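Local coordinates for protein 4-oxalmesaconate hydratase (Pseudomonas putida, PDB 5CGZ) that catalyses the hydration of 4-carboxy-2-hydroxymuconate, the enol form of oxalomesaconate, to 4-carboxy-4-hydroxy-2-oxoadipate in the third step of gallate degradation, using a bound zinc ion, at residues A46-W49 with R50-E53; A57-K60 with D61-E65; A190-E193 with H194-E197. One frame throughout, in Å; residues are numbered along the deposited sequence.

Contact 1 of 3, residues A46-W49 with R50-E53; sequences AKLW and RKGE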
loop_
_atom_site.group_PDB
_atom_site.type_symbol
_atom_site.label_atom_id
_atom_site.label_comp_id
_atom_site.label_asym_id
_atom_site.label_seq_id
_atom_site.Cartn_x
_atom_site.Cartn_y
_atom_site.Cartn_z
ATOM N N ALA A 46 31.988 10.035 -11.232
ATOM C CA ALA A 46 33.079 9.755 -10.300
ATOM C C ALA A 46 34.429 9.532 -10.994
ATOM O O ALA A 46 35.450 10.052 -10.546
ATOM C CB ALA A 46 32.728 8.545 -9.437
ATOM N N LYS A 47 34.432 8.759 -12.077
ATOM C CA LYS A 47 35.664 8.482 -12.809
ATOM C C LYS A 47 36.365 9.769 -13.219
ATOM O O LYS A 47 37.576 9.907 -13.050
ATOM C CB LYS A 47 35.384 7.634 -14.043
ATOM C CG LYS A 47 35.147 6.163 -13.754
ATOM C CD LYS A 47 36.434 5.447 -13.381
ATOM C CE LYS A 47 36.348 3.953 -13.700
ATOM N NZ LYS A 47 35.288 3.267 -12.915
ATOM N N LEU A 48 35.599 10.721 -13.741
ATOM C CA LEU A 48 36.183 11.989 -14.158
ATOM C C LEU A 48 36.730 12.776 -12.971
ATOM O O LEU A 48 37.825 13.329 -13.048
ATOM C CB LEU A 48 35.162 12.827 -14.936
ATOM C CG LEU A 48 34.848 12.243 -16.314
ATOM C CD1 LEU A 48 33.865 13.108 -17.075
ATOM C CD2 LEU A 48 36.140 12.074 -17.099
ATOM N N TRP A 49 35.989 12.823 -11.868
ATOM C CA TRP A 49 36.445 13.593 -10.711
ATOM C C TRP A 49 37.722 13.014 -10.103
ATOM O O TRP A 49 38.460 13.717 -9.419
ATOM C CB TRP A 49 35.341 13.687 -9.652
ATOM C CG TRP A 49 34.265 14.635 -10.073
ATOM C CD1 TRP A 49 32.988 14.324 -10.450
ATOM C CD2 TRP A 49 34.391 16.057 -10.211
ATOM N NE1 TRP A 49 32.307 15.471 -10.792
ATOM C CE2 TRP A 49 33.148 16.548 -10.655
ATOM C CE3 TRP A 49 35.438 16.964 -9.992
ATOM C CZ2 TRP A 49 32.918 17.906 -10.885
ATOM C CZ3 TRP A 49 35.210 18.313 -10.221
ATOM C CH2 TRP A 49 33.960 18.772 -10.661
ATOM N N ARG A 50 37.986 11.740 -10.373
ATOM C CA ARG A 50 39.191 11.093 -9.876
ATOM C C ARG A 50 40.438 11.451 -10.700
ATOM O O ARG A 50 41.565 11.260 -10.243
ATOM C CB ARG A 50 38.988 9.582 -9.839
ATOM C CG ARG A 50 38.028 9.147 -8.746
ATOM C CD ARG A 50 37.603 7.713 -8.925
ATOM N NE ARG A 50 36.481 7.370 -8.054
ATOM C CZ ARG A 50 35.832 6.212 -8.110
ATOM N NH1 ARG A 50 36.198 5.293 -8.992
ATOM N NH2 ARG A 50 34.817 5.971 -7.290
ATOM N N LYS A 51 40.241 11.969 -11.906
ATOM C CA LYS A 51 41.347 12.541 -12.669
ATOM C C LYS A 51 41.754 13.868 -12.036
ATOM O O LYS A 51 41.003 14.456 -11.256
ATOM C CB LYS A 51 40.963 12.754 -14.134
ATOM C CG LYS A 51 40.632 11.487 -14.908
ATOM C CD LYS A 51 40.195 11.841 -16.327
ATOM C CE LYS A 51 40.283 10.646 -17.277
ATOM N NZ LYS A 51 39.396 9.510 -16.887
ATOM N N GLY A 52 42.938 14.350 -12.379
ATOM C CA GLY A 52 43.408 15.606 -11.827
ATOM C C GLY A 52 42.865 16.823 -12.550
ATOM O O GLY A 52 42.561 16.769 -13.745
ATOM N N GLU A 53 42.740 17.923 -11.811
ATOM C CA GLU A 53 42.357 19.209 -12.386
ATOM C C GLU A 53 41.010 19.140 -13.096
ATOM O O GLU A 53 40.841 19.697 -14.182
ATOM C CB GLU A 53 43.433 19.691 -13.365
ATOM C CG GLU A 53 44.842 19.736 -12.785
ATOM C CD GLU A 53 45.913 19.785 -13.863
ATOM O OE1 GLU A 53 46.711 18.824 -13.947
ATOM O OE2 GLU A 53 45.955 20.779 -14.623
#

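Contact 2 of 3, residues A57-K60 with D61-E65; sequences AKVK and DARRE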
loop_
_atom_site.group_PDB
_atom_site.type_symbol
_atom_site.label_atom_id
_atom_site.label_comp_id
_atom_site.label_asym_id
_atom_site.label_seq_id
_atom_site.Cartn_x
_atom_site.Cartn_y
_atom_site.Cartn_z
ATOM N N ALA A 57 32.708 22.176 -15.722
ATOM C CA ALA A 57 32.629 22.501 -17.146
ATOM C C ALA A 57 33.239 21.381 -17.972
ATOM O O ALA A 57 32.681 20.979 -18.997
ATOM C CB ALA A 57 33.322 23.830 -17.446
ATOM N N LYS A 58 34.374 20.859 -17.518
ATOM C CA LYS A 58 35.011 19.760 -18.229
ATOM C C LYS A 58 34.152 18.501 -18.169
ATOM O O LYS A 58 34.036 17.771 -19.159
ATOM C CB LYS A 58 36.397 19.462 -17.662
ATOM C CG LYS A 58 37.473 20.522 -17.953
ATOM C CD LYS A 58 38.847 19.927 -17.642
ATOM C CE LYS A 58 39.877 20.964 -17.242
ATOM N NZ LYS A 58 41.145 20.274 -16.868
ATOM N N VAL A 59 33.548 18.240 -17.011
ATOM C CA VAL A 59 32.696 17.060 -16.879
ATOM C C VAL A 59 31.497 17.172 -17.815
ATOM O O VAL A 59 31.192 16.234 -18.562
ATOM C CB VAL A 59 32.216 16.854 -15.434
ATOM C CG1 VAL A 59 31.265 15.656 -15.359
ATOM C CG2 VAL A 59 33.410 16.631 -14.528
ATOM N N LYS A 60 30.847 18.331 -17.805
ATOM C CA LYS A 60 29.692 18.555 -18.673
ATOM C C LYS A 60 30.036 18.328 -20.146
ATOM O O LYS A 60 29.240 17.740 -20.893
ATOM C CB LYS A 60 29.131 19.970 -18.481
ATOM C CG LYS A 60 28.501 20.241 -17.111
ATOM C CD LYS A 60 27.903 21.651 -17.085
ATOM C CE LYS A 60 27.463 22.057 -15.695
ATOM N NZ LYS A 60 26.788 23.382 -15.733
ATOM N N ASP A 61 31.214 18.790 -20.567
ATOM C CA ASP A 61 31.636 18.605 -21.957
ATOM C C ASP A 61 31.743 17.128 -22.289
ATOM O O ASP A 61 31.259 16.682 -23.330
ATOM C CB ASP A 61 32.980 19.294 -22.239
ATOM C CG ASP A 61 32.865 20.806 -22.297
ATOM O OD1 ASP A 61 31.739 21.322 -22.495
ATOM O OD2 ASP A 61 33.908 21.479 -22.148
ATOM N N ALA A 62 32.388 16.369 -21.408
ATOM C CA ALA A 62 32.539 14.937 -21.635
ATOM C C ALA A 62 31.162 14.247 -21.672
ATOM O O ALA A 62 30.875 13.451 -22.572
ATOM C CB ALA A 62 33.433 14.323 -20.562
ATOM N N ARG A 63 30.304 14.571 -20.708
ATOM C CA ARG A 63 28.962 13.986 -20.655
ATOM C C ARG A 63 28.128 14.348 -21.890
ATOM O O ARG A 63 27.418 13.501 -22.437
ATOM C CB ARG A 63 28.230 14.443 -19.391
ATOM C CG ARG A 63 28.840 13.953 -18.087
ATOM C CD ARG A 63 28.480 12.507 -17.804
ATOM N NE ARG A 63 29.445 11.556 -18.350
ATOM C CZ ARG A 63 30.478 11.059 -17.669
ATOM N NH1 ARG A 63 30.698 11.431 -16.412
ATOM N NH2 ARG A 63 31.296 10.193 -18.249
ATOM N N ARG A 64 28.210 15.609 -22.319
ATOM C CA ARG A 64 27.469 16.080 -23.490
ATOM C C ARG A 64 27.863 15.290 -24.739
ATOM O O ARG A 64 27.006 14.875 -25.525
ATOM C CB ARG A 64 27.705 17.584 -23.718
ATOM C CG ARG A 64 26.834 18.222 -24.817
ATOM C CD ARG A 64 27.229 19.702 -25.105
ATOM N NE ARG A 64 27.032 20.609 -23.968
ATOM C CZ ARG A 64 28.012 21.128 -23.216
ATOM N NH1 ARG A 64 29.282 20.837 -23.472
ATOM N NH2 ARG A 64 27.728 21.946 -22.204
ATOM N N GLU A 65 29.159 15.069 -24.919
ATOM C CA GLU A 65 29.631 14.382 -26.115
ATOM C C GLU A 65 29.181 12.923 -26.114
ATOM O O GLU A 65 28.807 12.380 -27.152
ATOM C CB GLU A 65 31.154 14.474 -26.226
ATOM C CG GLU A 65 31.661 14.550 -27.662
ATOM C CD GLU A 65 31.194 15.808 -28.389
ATOM O OE1 GLU A 65 31.102 15.776 -29.634
ATOM O OE2 GLU A 65 30.920 16.826 -27.717
#

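Contact 3 of 3, residues A190-E193 with H194-E197; sequences AGQE and HLWE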
loop_
_atom_site.group_PDB
_atom_site.type_symbol
_atom_site.label_atom_id
_atom_site.label_comp_id
_atom_site.label_asym_id
_atom_site.label_seq_id
_atom_site.Cartn_x
_atom_site.Cartn_y
_atom_site.Cartn_z
ATOM N N ALA A 190 31.688 5.934 -21.496
ATOM C CA ALA A 190 33.099 5.640 -21.270
ATOM C C ALA A 190 33.447 5.346 -19.813
ATOM O O ALA A 190 33.055 6.082 -18.903
ATOM C CB ALA A 190 33.947 6.799 -21.777
ATOM N N GLY A 191 34.198 4.266 -19.615
ATOM C CA GLY A 191 34.712 3.904 -18.306
ATOM C C GLY A 191 33.706 3.278 -17.351
ATOM O O GLY A 191 34.013 3.077 -16.172
ATOM N N GLN A 192 32.513 2.948 -17.842
ATOM C CA GLN A 192 31.463 2.451 -16.955
ATOM C C GLN A 192 31.056 1.013 -17.277
ATOM O O GLN A 192 29.883 0.641 -17.180
ATOM C CB GLN A 192 30.267 3.404 -17.007
ATOM C CG GLN A 192 30.684 4.838 -16.673
ATOM C CD GLN A 192 29.532 5.832 -16.649
ATOM O OE1 GLN A 192 28.603 5.713 -15.841
ATOM N NE2 GLN A 192 29.600 6.838 -17.526
ATOM N N GLU A 193 32.056 0.204 -17.616
ATOM C CA GLU A 193 31.875 -1.199 -17.979
ATOM C C GLU A 193 31.034 -2.027 -16.989
ATOM O O GLU A 193 30.301 -2.920 -17.405
ATOM C CB GLU A 193 33.246 -1.868 -18.150
ATOM C CG GLU A 193 34.014 -1.462 -19.415
ATOM C CD GLU A 193 34.720 -0.108 -19.303
ATOM O OE1 GLU A 193 34.538 0.605 -18.291
ATOM O OE2 GLU A 193 35.463 0.243 -20.244
ATOM N N HIS A 194 31.148 -1.751 -15.692
ATOM C CA HIS A 194 30.347 -2.471 -14.697
ATOM C C HIS A 194 28.866 -2.211 -14.914
ATOM O O HIS A 194 28.047 -3.116 -14.763
ATOM C CB HIS A 194 30.737 -2.078 -13.268
ATOM C CG HIS A 194 32.026 -2.690 -12.806
ATOM N ND1 HIS A 194 32.621 -2.359 -11.613
ATOM C CD2 HIS A 194 32.827 -3.613 -13.394
ATOM C CE1 HIS A 194 33.743 -3.055 -11.477
ATOM N NE2 HIS A 194 33.887 -3.818 -12.540
ATOM N N LEU A 195 28.528 -0.974 -15.268
ATOM C CA LEU A 195 27.150 -0.640 -15.584
ATOM C C LEU A 195 26.730 -1.218 -16.938
ATOM O O LEU A 195 25.558 -1.561 -17.113
ATOM C CB LEU A 195 26.935 0.873 -15.560
ATOM C CG LEU A 195 26.956 1.494 -14.162
ATOM C CD1 LEU A 195 26.555 2.964 -14.234
ATOM C CD2 LEU A 195 26.044 0.724 -13.192
ATOM N N TRP A 196 27.665 -1.335 -17.888
ATOM C CA TRP A 196 27.357 -2.001 -19.157
ATOM C C TRP A 196 26.836 -3.392 -18.856
ATOM O O TRP A 196 25.824 -3.831 -19.405
ATOM C CB TRP A 196 28.578 -2.137 -20.073
ATOM C CG TRP A 196 29.297 -0.882 -20.444
ATOM C CD1 TRP A 196 29.011 0.390 -20.047
ATOM C CD2 TRP A 196 30.442 -0.788 -21.301
ATOM N NE1 TRP A 196 29.912 1.275 -20.602
ATOM C CE2 TRP A 196 30.798 0.573 -21.377
ATOM C CE3 TRP A 196 31.202 -1.728 -22.012
ATOM C CZ2 TRP A 196 31.882 1.022 -22.135
ATOM C CZ3 TRP A 196 32.278 -1.279 -22.769
ATOM C CH2 TRP A 196 32.607 0.081 -22.820
ATOM N N GLU A 197 27.561 -4.083 -17.982
ATOM C CA GLU A 197 27.239 -5.452 -17.601
ATOM C C GLU A 197 25.952 -5.530 -16.792
ATOM O O GLU A 197 25.147 -6.432 -16.996
ATOM C CB GLU A 197 28.390 -6.065 -16.800
ATOM C CG GLU A 197 29.627 -6.332 -17.634
ATOM C CD GLU A 197 30.922 -6.236 -16.836
ATOM O OE1 GLU A 197 30.887 -6.354 -15.587
ATOM O OE2 GLU A 197 31.981 -6.034 -17.466
HETATM O O HOH W 1 33.059 0.355 -14.273
#

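Contact 1 of 3, residues A46-W49 with R50-E53
The backbone N of R50 is held by two carbonyls of the preceding turn: it donates to A46 O at 3.1 Å and, more weakly, to K47 O at 3.3 Å. A46 O receives it nearly along the C=O axis, although the N-H...O angle is only 136°. One residue on, K51 N reaches back three positions to L48 O at 3.0 Å, and here the donor stands well above the carbonyl plane.

The R50 side chain doubles back along the turn. With CG beside its own backbone N (chi1 -71°) and the chain extended from CG to NE, the aliphatic part passes A46 O, CG coming within 3.3 Å of it, and one face of the guanidinium then lies against A46 CB. That methyl sits toward the rim of the group, 3.9 Å from R50 NH2. The charge is met from outside the subunit, because R50 NH2 forms a salt bridge with E140 of a neighbouring subunit; the amine of K47, with NZ 4.5 Å from R50 NH1, adds a like charge to the same patch.

On another side of the turn, the side chains of L48 and K51 cross, L48 CD2 touching K51 CD at 4.1 Å, so that one methylene of the lysine lies against the leucine methyl. W49 leaves the turn for helix 56-74, where it packs on V59, and its indole NE1 donates to E41 O. The change from an i-to-i+4 bond to i-to-i+3 bonds, with K51 already extended, is typical of the C-terminal turn of a short surface helix, here helix 46-50 at a subunit interface.

Contact 2 of 3, residues A57-K60 with D61-E65
Two successive turns near the start of helix 56-74 make up this contact, and four i-to-i+4 bonds join them. R63 N to V59 O, 2.9 Å, is the straightest at 172°, while R64 N to K60 O is the shortest at 2.8 Å. V59 and R63 lie side by side on the buried face, V59 CG1 against R63 CG at 4.0 Å. From there the R63 chain bends at chi2 and chi3, and its guanidinium is shared between E66, by a salt bridge from NE, and S45, by a bond from NH1.

Within the PIG-L-type Rossmann fold, this face of the helix packs against helix 46-50, with V59, A62 and R63 all touching L48. On a more open flank, R64 CG stands anti to the backbone N (chi1 -173°), and a bend at chi3 turns the guanidinium back over K60 O, which lies beyond one face. R64 NH1 makes a salt bridge, hydrogen-bonded at 2.7 Å, to D61 OD1, which lies in the guanidinium plane and uses its anti lone pair. A leucine in place of R64 would probably leave the D61 carboxylate without this charged mate and freer to turn. K60 extends away to a salt bridge with D82.

Contact 3 of 3, residues A190-E193 with H194-E197
E193 opens helix 193-212, with Q192 at its N-cap position, and its side chain folds over the indole of W196 in the first turn. From E193 CB the chain starts toward the ring, and CG, placed beside the backbone N, is its first atom to meet it, sitting above the six-membered ring 3.8 Å from W196 CZ3. A bend at chi2 (79°) then carries the chain along the ring, so that CD lies over W196 CH2 and CZ2, and OE2 ends 3.8 Å from W196 CH2. Carboxylate and indole are stacked with their planes 29° apart. Beside CG on the same face, E193 CA makes a CH-pi contact with the five-membered ring, 3.6 Å from its centroid.

Q192 O serves the helix start twice, accepting W196 N at 3.1 Å in the carbonyl plane and, weakly, L195 N. The pyrrole nitrogen of the indole is held as well: W196 NE1 donates to M189 O just ahead of the turn, while Y183 and I186 of helix 179-186 and W16 of helix 13-27 pack on the tryptophan. W196 thus joins the start of helix 193-212 to helices 179-186 and 13-27. The next carbonyl, E193 O, receives E197 N at 3.0 Å. A water accepts from H194 N at 3.2 Å and donates weakly to G191 O.

How the contacts relate
Contacts 1 and 2 lie on consecutive helices, 46-50 and 56-74, the first running into the loop between them, with centres about 12 Å apart. L48 CD1 of contact 1 packs 3.6 Å from R63 NH1 of contact 2, and E53 O probably accepts a hydrogen bond from K58 NZ at 2.8 Å. Contact 3 comes much later in the chain but approaches both through packing contacts: K47 NZ is 3.5 Å from G191 O, and R63 NH2 is 3.8 Å from Q192 NE2. All three lie some way from the zinc site formed by H10, D13, E44 and H123, and none supplies a ligand. The side chains of L195, R63 and A46 lie about 9, 10 and 13 Å from the zinc ion.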